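Local coordinates for angiotensin-converting enzyme (Anopheles gambiae, PDB 6S1Y), which probably acts as a zinc-dependent dipeptidyl carboxypeptidase, removing dipeptides from the C-terminal end of peptide substrates, at residues S189-W194 with Y441-F446; L432-T437 with E461-Y466; Y436-Y441 with V492-Y497. All coordinates share one frame; numbering follows the deposited sequence.

From the N terminus, the chain first supplies 189-194, the opening of the short helix 190-196, which waits 247 residues for its partner 441-446; contact 1 thereby closes the longest loop of the three. Contact 2 returns from 432-437 to 461-466 after 24 residues, pairing two successive helices, and contact 3 joins 436-441 to 492-497, where helix 495-514 begins. Contacts 2 and 3 start from overlapping segments, whereas contact 1 crosses both along the chain. Helix 431-447 is common to all three, and the centre of contact 3 lies about 10 Å from the centres of the other two. Arg442 of contact 1 also reaches the 492-497 segment of contact 3.

Contact 1 (S189-W194 with Y441-F446); sequences SGAAVW and YRWGVF
Trp194 and Phe446 form the aromatic core of this contact, a T-shaped pair in which the edge of Phe446 is directed at the face of the six-membered ring of Trp194. The centroids are 5.0 Å apart and the planes stand at 76°; the leading atom, Phe446 CE2, comes within 3.6 Å of Trp194 CH2. In both residues the first torsion sets CG anti to the carbonyl carbon, beside the backbone N.

Arg442 meets the same indole with its guanidinium face. Trp194 CH2 sits over the centre of that face, 3.4 Å from Arg442 CZ, with ring and guanidinium planes 68° apart. Arg442 NH2 is held by a salt bridge to Asp439 and a hydrogen bond to Val492 O.

An apolar contact joins Ala191 to Trp443, with Ala191 CB 3.5 Å from Trp443 CD1. The two indoles approach separately, edge to edge, where Trp194 CE3 is 3.9 Å from Trp443 NE1. Phe446 CD2 also lies against the backbone at the helix start, 3.6 Å from Ala191 N.

A water links the two backbones, accepting from Gly190 N and donating to Phe446 O at 2.6 Å. Ser189, the N-cap residue, caps its own helix by accepting a weak bond from Ala191 N through OG.

The short axes approach to 8.8 Å at 135°, placing the first turn of helix 190-196 against the C-terminal part of helix 431-447, with helix 168-184 touching Trp194 and Phe446 through Tyr174.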
loop_
_atom_site.group_PDB
_atom_site.type_symbol
_atom_site.label_atom_id
_atom_site.label_comp_id
_atom_site.label_asym_id
_atom_site.label_seq_id
_atom_site.Cartn_x
_atom_site.Cartn_y
_atom_site.Cartn_z
ATOM N N SER A 189 -10.991 -3.498 -20.803
ATOM C CA SER A 189 -10.156 -2.360 -20.442
ATOM C C SER A 189 -9.144 -2.779 -19.384
ATOM O O SER A 189 -9.288 -3.816 -18.731
ATOM C CB SER A 189 -10.993 -1.195 -19.896
ATOM O OG SER A 189 -11.440 -1.501 -18.568
ATOM N N GLY A 190 -8.156 -1.903 -19.167
ATOM C CA GLY A 190 -7.199 -2.118 -18.095
ATOM C C GLY A 190 -7.840 -2.285 -16.730
ATOM O O GLY A 190 -7.281 -2.957 -15.857
ATOM N N ALA A 191 -9.017 -1.697 -16.524
ATOM C CA ALA A 191 -9.682 -1.821 -15.231
ATOM C C ALA A 191 -10.212 -3.232 -15.005
ATOM O O ALA A 191 -10.193 -3.736 -13.872
ATOM C CB ALA A 191 -10.828 -0.823 -15.122
ATOM N N ALA A 192 -10.727 -3.869 -16.064
ATOM C CA ALA A 192 -11.178 -5.251 -15.946
ATOM C C ALA A 192 -10.001 -6.154 -15.635
ATOM O O ALA A 192 -10.123 -7.107 -14.867
ATOM C CB ALA A 192 -11.880 -5.701 -17.242
ATOM N N VAL A 193 -8.843 -5.859 -16.215
ATOM C CA VAL A 193 -7.655 -6.652 -15.923
ATOM C C VAL A 193 -7.344 -6.616 -14.433
ATOM O O VAL A 193 -7.156 -7.660 -13.794
ATOM C CB VAL A 193 -6.455 -6.156 -16.747
ATOM C CG1 VAL A 193 -5.159 -6.829 -16.250
ATOM C CG2 VAL A 193 -6.691 -6.419 -18.222
ATOM N N TRP A 194 -7.261 -5.403 -13.864
ATOM C CA TRP A 194 -6.953 -5.264 -12.442
ATOM C C TRP A 194 -8.018 -5.939 -11.593
ATOM O O TRP A 194 -7.710 -6.701 -10.675
ATOM C CB TRP A 194 -6.824 -3.785 -12.061
ATOM C CG TRP A 194 -5.503 -3.133 -12.418
ATOM C CD1 TRP A 194 -4.427 -3.723 -13.019
ATOM C CD2 TRP A 194 -5.139 -1.759 -12.210
ATOM N NE1 TRP A 194 -3.412 -2.812 -13.175
ATOM C CE2 TRP A 194 -3.821 -1.597 -12.691
ATOM C CE3 TRP A 194 -5.791 -0.655 -11.649
ATOM C CZ2 TRP A 194 -3.151 -0.377 -12.636
ATOM C CZ3 TRP A 194 -5.123 0.567 -11.608
ATOM C CH2 TRP A 194 -3.821 0.694 -12.103
ATOM N N TYR A 441 -10.430 6.432 -9.894
ATOM C CA TYR A 441 -9.956 7.359 -10.913
ATOM C C TYR A 441 -9.295 6.617 -12.065
ATOM O O TYR A 441 -9.591 6.880 -13.240
ATOM C CB TYR A 441 -8.984 8.365 -10.311
ATOM C CG TYR A 441 -8.373 9.286 -11.327
ATOM C CD1 TYR A 441 -9.077 10.367 -11.813
ATOM C CD2 TYR A 441 -7.086 9.077 -11.807
ATOM C CE1 TYR A 441 -8.527 11.213 -12.745
ATOM C CE2 TYR A 441 -6.526 9.931 -12.736
ATOM C CZ TYR A 441 -7.251 10.997 -13.198
ATOM O OH TYR A 441 -6.692 11.853 -14.116
ATOM N N ARG A 442 -8.381 5.692 -11.760
ATOM C CA ARG A 442 -7.650 5.047 -12.848
ATOM C C ARG A 442 -8.561 4.130 -13.652
ATOM O O ARG A 442 -8.435 4.054 -14.879
ATOM C CB ARG A 442 -6.426 4.305 -12.304
ATOM C CG ARG A 442 -5.324 5.280 -11.906
ATOM C CD ARG A 442 -3.958 4.617 -11.631
ATOM N NE ARG A 442 -3.923 3.798 -10.420
ATOM C CZ ARG A 442 -2.840 3.161 -9.962
ATOM N NH1 ARG A 442 -1.662 3.212 -10.596
ATOM N NH2 ARG A 442 -2.938 2.460 -8.853
ATOM N N TRP A 443 -9.507 3.444 -13.002
ATOM C CA TRP A 443 -10.491 2.683 -13.768
ATOM C C TRP A 443 -11.214 3.588 -14.760
ATOM O O TRP A 443 -11.498 3.181 -15.895
ATOM C CB TRP A 443 -11.526 2.030 -12.859
ATOM C CG TRP A 443 -10.986 1.059 -11.911
ATOM C CD1 TRP A 443 -9.799 0.402 -12.000
ATOM C CD2 TRP A 443 -11.599 0.625 -10.693
ATOM N NE1 TRP A 443 -9.634 -0.425 -10.910
ATOM C CE2 TRP A 443 -10.719 -0.306 -10.091
ATOM C CE3 TRP A 443 -12.812 0.925 -10.050
ATOM C CZ2 TRP A 443 -11.006 -0.930 -8.881
ATOM C CZ3 TRP A 443 -13.093 0.305 -8.831
ATOM C CH2 TRP A 443 -12.199 -0.608 -8.262
ATOM N N GLY A 444 -11.529 4.817 -14.339
ATOM C CA GLY A 444 -12.246 5.727 -15.203
ATOM C C GLY A 444 -11.433 6.157 -16.403
ATOM O O GLY A 444 -11.970 6.285 -17.508
ATOM N N VAL A 445 -10.137 6.405 -16.209
ATOM C CA VAL A 445 -9.266 6.701 -17.343
ATOM C C VAL A 445 -9.190 5.496 -18.265
ATOM O O VAL A 445 -9.342 5.612 -19.487
ATOM C CB VAL A 445 -7.867 7.124 -16.855
ATOM C CG1 VAL A 445 -6.881 7.226 -18.030
ATOM C CG2 VAL A 445 -7.941 8.453 -16.103
ATOM N N PHE A 446 -8.986 4.313 -17.685
ATOM C CA PHE A 446 -8.839 3.093 -18.473
ATOM C C PHE A 446 -10.092 2.808 -19.287
ATOM O O PHE A 446 -10.003 2.358 -20.431
ATOM C CB PHE A 446 -8.553 1.907 -17.552
ATOM C CG PHE A 446 -7.199 1.935 -16.893
ATOM C CD1 PHE A 446 -6.166 2.697 -17.398
ATOM C CD2 PHE A 446 -6.962 1.168 -15.767
ATOM C CE1 PHE A 446 -4.924 2.695 -16.796
ATOM C CE2 PHE A 446 -5.714 1.163 -15.157
ATOM C CZ PHE A 446 -4.698 1.921 -15.668
HETATM O O HOH W 1 -8.074 0.606 -20.882
#

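Contact 2 (L432-T437 with E461-Y466); sequences LPFAYT and EMRSRY
Helix-to-helix packing between 432-437 and 461-466 is buried and close to antiparallel: the short axes run at 150° with a closest approach of 9.5 Å. Thr437 touches three residues of the partner helix, Met462, Arg463 and Tyr466. Its CG2 presses on Tyr466 CB at 3.5 Å, while OG1, set between the backbone N and the carbonyl carbon (chi1 55°), donates to Phe434 O over 2.7 Å and accepts a weak bond from Arg463 NH1, whose stronger partner is Ser467 OG. The guanidinium of Arg463 also turns a face to the edge of the Phe434 ring. Phe434 CD1 lies over the centre of the guanidinium, 3.4 Å from Arg463 NH2.

In the largely helical fold of this peptidase family, these are successive helices, 431-447 and 455-467, doubling back on each other. Tyr436 and Tyr466 make a T-shaped pair along the same interface: Tyr436 CE2 stands over the centre of the Tyr466 ring, 3.8 Å from Tyr466 CE1, with planes at 78°. Arg465 CG covers the opposite face of Tyr466, and Tyr436 OH is hydrogen-bonded to Asp208 and Lys440. At one end of the interface the Met462 methyl CE meets Thr437 O at 3.4 Å; at the other, Pro433 CB meets Tyr466 O at the same distance.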
loop_
_atom_site.group_PDB
_atom_site.type_symbol
_atom_site.label_atom_id
_atom_site.label_comp_id
_atom_site.label_asym_id
_atom_site.label_seq_id
_atom_site.Cartn_x
_atom_site.Cartn_y
_atom_site.Cartn_z
ATOM N N LEU A 432 -8.677 4.544 3.722
ATOM C CA LEU A 432 -9.583 3.798 2.847
ATOM C C LEU A 432 -10.224 4.658 1.774
ATOM O O LEU A 432 -10.134 4.292 0.587
ATOM C CB LEU A 432 -10.635 3.081 3.702
ATOM C CG LEU A 432 -9.985 1.901 4.435
ATOM C CD1 LEU A 432 -10.444 1.802 5.835
ATOM C CD2 LEU A 432 -10.286 0.605 3.710
ATOM N N PRO A 433 -10.841 5.798 2.084
ATOM C CA PRO A 433 -11.320 6.663 0.997
ATOM C C PRO A 433 -10.220 7.072 0.042
ATOM O O PRO A 433 -10.457 7.158 -1.168
ATOM C CB PRO A 433 -11.915 7.871 1.740
ATOM C CG PRO A 433 -12.187 7.343 3.170
ATOM C CD PRO A 433 -11.119 6.348 3.420
ATOM N N PHE A 434 -9.021 7.350 0.541
ATOM C CA PHE A 434 -7.924 7.675 -0.356
ATOM C C PHE A 434 -7.655 6.530 -1.319
ATOM O O PHE A 434 -7.595 6.732 -2.532
ATOM C CB PHE A 434 -6.660 7.983 0.441
ATOM C CG PHE A 434 -5.444 8.182 -0.418
ATOM C CD1 PHE A 434 -5.165 9.427 -0.971
ATOM C CD2 PHE A 434 -4.584 7.138 -0.664
ATOM C CE1 PHE A 434 -4.045 9.618 -1.743
ATOM C CE2 PHE A 434 -3.464 7.319 -1.442
ATOM C CZ PHE A 434 -3.191 8.560 -1.982
ATOM N N ALA A 435 -7.431 5.321 -0.788
ATOM C CA ALA A 435 -7.084 4.181 -1.638
ATOM C C ALA A 435 -8.180 3.933 -2.665
ATOM O O ALA A 435 -7.893 3.681 -3.839
ATOM C CB ALA A 435 -6.851 2.940 -0.778
ATOM N N TYR A 436 -9.444 4.052 -2.247
ATOM C CA TYR A 436 -10.573 3.900 -3.158
ATOM C C TYR A 436 -10.484 4.867 -4.339
ATOM O O TYR A 436 -10.658 4.462 -5.492
ATOM C CB TYR A 436 -11.882 4.124 -2.389
ATOM C CG TYR A 436 -13.150 4.069 -3.216
ATOM C CD1 TYR A 436 -13.610 2.869 -3.757
ATOM C CD2 TYR A 436 -13.927 5.214 -3.415
ATOM C CE1 TYR A 436 -14.799 2.831 -4.491
ATOM C CE2 TYR A 436 -15.093 5.175 -4.134
ATOM C CZ TYR A 436 -15.528 3.989 -4.682
ATOM O OH TYR A 436 -16.713 3.970 -5.403
ATOM N N THR A 437 -10.213 6.149 -4.073
ATOM C CA THR A 437 -10.251 7.135 -5.147
ATOM C C THR A 437 -9.144 6.915 -6.172
ATOM O O THR A 437 -9.294 7.308 -7.329
ATOM C CB THR A 437 -10.137 8.561 -4.600
ATOM O OG1 THR A 437 -8.963 8.658 -3.796
ATOM C CG2 THR A 437 -11.331 8.929 -3.750
ATOM N N GLU A 461 -11.675 16.367 -8.180
ATOM C CA GLU A 461 -13.091 16.305 -7.838
ATOM C C GLU A 461 -13.391 15.026 -7.065
ATOM O O GLU A 461 -14.113 15.057 -6.059
ATOM C CB GLU A 461 -13.961 16.408 -9.108
ATOM C CG GLU A 461 -15.459 16.207 -8.862
ATOM C CD GLU A 461 -16.283 16.164 -10.159
ATOM O OE1 GLU A 461 -16.480 15.058 -10.710
ATOM O OE2 GLU A 461 -16.712 17.241 -10.634
ATOM N N MET A 462 -12.831 13.896 -7.504
ATOM C CA MET A 462 -13.041 12.651 -6.768
ATOM C C MET A 462 -12.361 12.690 -5.398
ATOM O O MET A 462 -12.935 12.240 -4.404
ATOM C CB MET A 462 -12.533 11.463 -7.597
ATOM C CG MET A 462 -13.465 11.070 -8.758
ATOM S SD MET A 462 -12.902 9.614 -9.701
ATOM C CE MET A 462 -12.282 8.706 -8.327
ATOM N N ARG A 463 -11.141 13.229 -5.318
ATOM C CA ARG A 463 -10.493 13.331 -4.009
ATOM C C ARG A 463 -11.348 14.159 -3.050
ATOM O O ARG A 463 -11.467 13.834 -1.857
ATOM C CB ARG A 463 -9.089 13.940 -4.143
ATOM C CG ARG A 463 -8.098 13.154 -5.027
ATOM C CD ARG A 463 -7.480 11.931 -4.336
ATOM N NE ARG A 463 -6.875 12.323 -3.070
ATOM C CZ ARG A 463 -7.356 11.991 -1.873
ATOM N NH1 ARG A 463 -8.434 11.204 -1.743
ATOM N NH2 ARG A 463 -6.753 12.454 -0.809
ATOM N N SER A 464 -11.945 15.241 -3.541
ATOM C CA SER A 464 -12.806 16.048 -2.686
ATOM C C SER A 464 -14.050 15.264 -2.286
ATOM O O SER A 464 -14.422 15.242 -1.106
ATOM C CB SER A 464 -13.175 17.352 -3.403
ATOM O OG SER A 464 -14.081 18.125 -2.642
ATOM N N ARG A 465 -14.679 14.573 -3.227
ATOM C CA ARG A 465 -15.936 13.891 -2.911
ATOM C C ARG A 465 -15.742 12.851 -1.816
ATOM O O ARG A 465 -16.504 12.797 -0.844
ATOM C CB ARG A 465 -16.528 13.246 -4.158
ATOM C CG ARG A 465 -17.664 12.273 -3.836
ATOM C CD ARG A 465 -18.690 12.152 -4.963
ATOM N NE ARG A 465 -19.733 11.186 -4.588
ATOM C CZ ARG A 465 -20.780 11.469 -3.807
ATOM N NH1 ARG A 465 -21.668 10.528 -3.523
ATOM N NH2 ARG A 465 -20.946 12.695 -3.323
ATOM N N TYR A 466 -14.710 12.028 -1.930
ATOM C CA TYR A 466 -14.589 10.918 -1.005
ATOM C C TYR A 466 -13.677 11.198 0.183
ATOM O O TYR A 466 -13.871 10.576 1.240
ATOM C CB TYR A 466 -14.139 9.672 -1.764
ATOM C CG TYR A 466 -15.206 9.213 -2.733
ATOM C CD1 TYR A 466 -16.333 8.534 -2.282
ATOM C CD2 TYR A 466 -15.118 9.503 -4.094
ATOM C CE1 TYR A 466 -17.327 8.130 -3.168
ATOM C CE2 TYR A 466 -16.118 9.109 -4.977
ATOM C CZ TYR A 466 -17.210 8.421 -4.502
ATOM O OH TYR A 466 -18.204 8.033 -5.364
#

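Contact 3 (Y436-Y441 with V492-Y497); sequences YTLDKY and VEYLRY. With KSN ((2~{S})-2-[[(4~{S})-4-azanyl-5-oxidanyl-5-oxidanylidene-pentanoyl]amino]pentanedioic acid), chain H.
The ligand pocket of this HExxH zinc peptidase, whose metal is bound by His357, His361 and Glu385, is backed here by helix 431-447 where it meets the turn leading into helix 495-514. Tyr494, just before the helix, and Tyr497, in its first turn, bind the gamma-glutamyl ligand; the Tyr494 side chain is about 9 Å from the zinc ion. Across the contact, Asp439 grips the turn by its backbone. Its OD2 accepts from Tyr494 N at 3.0 Å, on the syn side and 28° out of the carboxylate plane, and from Leu495 N at 2.6 Å, 59° above that plane and from the same face. A water donates to the same oxygen and also to Glu493 OE2, bridging two carboxylates; this and the Arg442 pairing would be expected to ease their mutual repulsion. Glu493 in turn caps the helix start: its OE1 takes Arg496 N at 2.8 Å, nearly straight at 159°, and Arg496 NE from the opposite face in a salt bridge.

The Tyr494 ring is clamped between two side chains. Leu438 CD1 makes a CH-pi contact over one face, 3.6 Å from the ring centroid, and Tyr497 CD2 lies over the centre of the other, which should restrict the tilt of the ring. Tyr497 OH donates to ligand O15 at 2.7 Å. Ligand carboxylate oxygen O19 lies in plane at the edge of the Tyr494 ring, where it receives a hydrogen bond of 2.6 Å from Tyr494 OH.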
loop_
_atom_site.group_PDB
_atom_site.type_symbol
_atom_site.label_atom_id
_atom_site.label_comp_id
_atom_site.label_asym_id
_atom_site.label_seq_id
_atom_site.Cartn_x
_atom_site.Cartn_y
_atom_site.Cartn_z
ATOM N N TYR A 436 -9.444 4.052 -2.247
ATOM C CA TYR A 436 -10.573 3.900 -3.158
ATOM C C TYR A 436 -10.484 4.867 -4.339
ATOM O O TYR A 436 -10.658 4.462 -5.492
ATOM C CB TYR A 436 -11.882 4.124 -2.389
ATOM C CG TYR A 436 -13.150 4.069 -3.216
ATOM C CD1 TYR A 436 -13.610 2.869 -3.757
ATOM C CD2 TYR A 436 -13.927 5.214 -3.415
ATOM C CE1 TYR A 436 -14.799 2.831 -4.491
ATOM C CE2 TYR A 436 -15.093 5.175 -4.134
ATOM C CZ TYR A 436 -15.528 3.989 -4.682
ATOM O OH TYR A 436 -16.713 3.970 -5.403
ATOM N N THR A 437 -10.213 6.149 -4.073
ATOM C CA THR A 437 -10.251 7.135 -5.147
ATOM C C THR A 437 -9.144 6.915 -6.172
ATOM O O THR A 437 -9.294 7.308 -7.329
ATOM C CB THR A 437 -10.137 8.561 -4.600
ATOM O OG1 THR A 437 -8.963 8.658 -3.796
ATOM C CG2 THR A 437 -11.331 8.929 -3.750
ATOM N N LEU A 438 -8.016 6.333 -5.774
ATOM C CA LEU A 438 -6.917 6.194 -6.728
ATOM C C LEU A 438 -7.271 5.221 -7.857
ATOM O O LEU A 438 -6.967 5.486 -9.028
ATOM C CB LEU A 438 -5.644 5.734 -6.028
ATOM C CG LEU A 438 -4.762 6.786 -5.371
ATOM C CD1 LEU A 438 -3.349 6.237 -5.243
ATOM C CD2 LEU A 438 -4.748 8.069 -6.187
ATOM N N ASP A 439 -7.875 4.081 -7.534
ATOM C CA ASP A 439 -8.242 3.176 -8.613
ATOM C C ASP A 439 -9.597 3.501 -9.211
ATOM O O ASP A 439 -9.792 3.285 -10.413
ATOM C CB ASP A 439 -8.150 1.727 -8.140
ATOM C CG ASP A 439 -6.694 1.192 -8.237
ATOM O OD1 ASP A 439 -5.810 1.995 -8.604
ATOM O OD2 ASP A 439 -6.435 -0.008 -7.981
ATOM N N LYS A 440 -10.529 4.069 -8.452
ATOM C CA LYS A 440 -11.747 4.539 -9.106
ATOM C C LYS A 440 -11.378 5.541 -10.186
ATOM O O LYS A 440 -11.888 5.475 -11.302
ATOM C CB LYS A 440 -12.715 5.142 -8.089
ATOM C CG LYS A 440 -14.100 5.452 -8.623
ATOM C CD LYS A 440 -14.899 6.310 -7.619
ATOM C CE LYS A 440 -16.347 6.617 -8.089
ATOM N NZ LYS A 440 -17.236 5.441 -7.945
ATOM N N TYR A 441 -10.430 6.432 -9.894
ATOM C CA TYR A 441 -9.956 7.359 -10.913
ATOM C C TYR A 441 -9.295 6.617 -12.065
ATOM O O TYR A 441 -9.591 6.880 -13.240
ATOM C CB TYR A 441 -8.984 8.365 -10.311
ATOM C CG TYR A 441 -8.373 9.286 -11.327
ATOM C CD1 TYR A 441 -9.077 10.367 -11.813
ATOM C CD2 TYR A 441 -7.086 9.077 -11.807
ATOM C CE1 TYR A 441 -8.527 11.213 -12.745
ATOM C CE2 TYR A 441 -6.526 9.931 -12.736
ATOM C CZ TYR A 441 -7.251 10.997 -13.198
ATOM O OH TYR A 441 -6.692 11.853 -14.116
ATOM N N VAL A 492 1.478 0.674 -10.452
ATOM C CA VAL A 492 1.173 -0.328 -9.440
ATOM C C VAL A 492 -0.289 -0.159 -9.062
ATOM O O VAL A 492 -0.698 0.915 -8.606
ATOM C CB VAL A 492 2.079 -0.200 -8.204
ATOM C CG1 VAL A 492 1.664 -1.203 -7.169
ATOM C CG2 VAL A 492 3.555 -0.387 -8.593
ATOM N N GLU A 493 -1.080 -1.206 -9.289
ATOM C CA GLU A 493 -2.472 -1.243 -8.848
ATOM C C GLU A 493 -2.571 -0.842 -7.378
ATOM O O GLU A 493 -1.705 -1.195 -6.574
ATOM C CB GLU A 493 -3.011 -2.662 -9.075
ATOM C CG GLU A 493 -4.490 -2.814 -8.911
ATOM C CD GLU A 493 -4.860 -3.388 -7.562
ATOM O OE1 GLU A 493 -4.050 -3.293 -6.622
ATOM O OE2 GLU A 493 -5.978 -3.925 -7.457
ATOM N N TYR A 494 -3.613 -0.070 -7.028
ATOM C CA TYR A 494 -3.728 0.439 -5.661
ATOM C C TYR A 494 -4.890 -0.142 -4.878
ATOM O O TYR A 494 -4.904 -0.026 -3.646
ATOM C CB TYR A 494 -3.849 1.972 -5.645
ATOM C CG TYR A 494 -3.233 2.631 -4.413
ATOM C CD1 TYR A 494 -1.862 2.803 -4.308
ATOM C CD2 TYR A 494 -4.028 3.090 -3.363
ATOM C CE1 TYR A 494 -1.300 3.405 -3.202
ATOM C CE2 TYR A 494 -3.480 3.695 -2.266
ATOM C CZ TYR A 494 -2.114 3.839 -2.182
ATOM O OH TYR A 494 -1.592 4.437 -1.078
ATOM N N LEU A 495 -5.853 -0.780 -5.540
ATOM C CA LEU A 495 -6.957 -1.389 -4.802
ATOM C C LEU A 495 -6.465 -2.452 -3.822
ATOM O O LEU A 495 -7.125 -2.706 -2.810
ATOM C CB LEU A 495 -7.979 -1.991 -5.769
ATOM C CG LEU A 495 -9.274 -2.399 -5.051
ATOM C CD1 LEU A 495 -10.171 -1.191 -4.873
ATOM C CD2 LEU A 495 -9.997 -3.505 -5.798
ATOM N N ARG A 496 -5.314 -3.071 -4.094
ATOM C CA ARG A 496 -4.711 -3.987 -3.121
ATOM C C ARG A 496 -4.700 -3.394 -1.710
ATOM O O ARG A 496 -4.907 -4.117 -0.724
ATOM C CB ARG A 496 -3.277 -4.339 -3.538
ATOM C CG ARG A 496 -2.372 -3.133 -3.766
ATOM C CD ARG A 496 -1.035 -3.532 -4.402
ATOM N NE ARG A 496 -1.186 -4.078 -5.747
ATOM C CZ ARG A 496 -0.177 -4.584 -6.461
ATOM N NH1 ARG A 496 1.035 -4.588 -5.954
ATOM N NH2 ARG A 496 -0.385 -5.088 -7.680
ATOM N N TYR A 497 -4.436 -2.080 -1.587
ATOM C CA TYR A 497 -4.313 -1.489 -0.256
ATOM C C TYR A 497 -5.687 -1.245 0.367
ATOM O O TYR A 497 -5.866 -1.419 1.572
ATOM C CB TYR A 497 -3.489 -0.202 -0.322
ATOM C CG TYR A 497 -2.106 -0.389 -0.934
ATOM C CD1 TYR A 497 -1.038 -0.907 -0.182
ATOM C CD2 TYR A 497 -1.863 -0.054 -2.256
ATOM C CE1 TYR A 497 0.215 -1.078 -0.743
ATOM C CE2 TYR A 497 -0.615 -0.239 -2.826
ATOM C CZ TYR A 497 0.416 -0.752 -2.067
ATOM O OH TYR A 497 1.662 -0.908 -2.630
HETATM C C10 KSN H . 5.991 -2.047 -5.306
HETATM C C13 KSN H . 4.451 -1.916 -0.922
HETATM C C17 KSN H . 1.820 3.933 0.364
HETATM C C02 KSN H . 1.688 2.670 1.224
HETATM C C03 KSN H . 2.392 1.417 0.685
HETATM C C04 KSN H . 3.511 1.631 -0.321
HETATM C C05 KSN H . 4.902 1.095 0.109
HETATM C C07 KSN H . 4.992 -0.714 -1.734
HETATM C C08 KSN H . 5.919 -1.114 -2.875
HETATM C C09 KSN H . 5.195 -1.883 -3.996
HETATM N N01 KSN H . 0.273 2.332 1.418
HETATM N N06 KSN H . 5.599 0.024 -0.618
HETATM O O11 KSN H . 6.977 -1.281 -5.540
HETATM O O12 KSN H . 5.668 -2.933 -6.171
HETATM O O14 KSN H . 5.157 -2.362 0.025
HETATM O O15 KSN H . 3.335 -2.422 -1.147
HETATM O O16 KSN H . 5.466 1.615 1.025
HETATM O O18 KSN H . 2.828 4.666 0.548
HETATM O O19 KSN H . 0.984 4.291 -0.509
HETATM O O HOH W 2 -7.946 -2.066 -9.154
#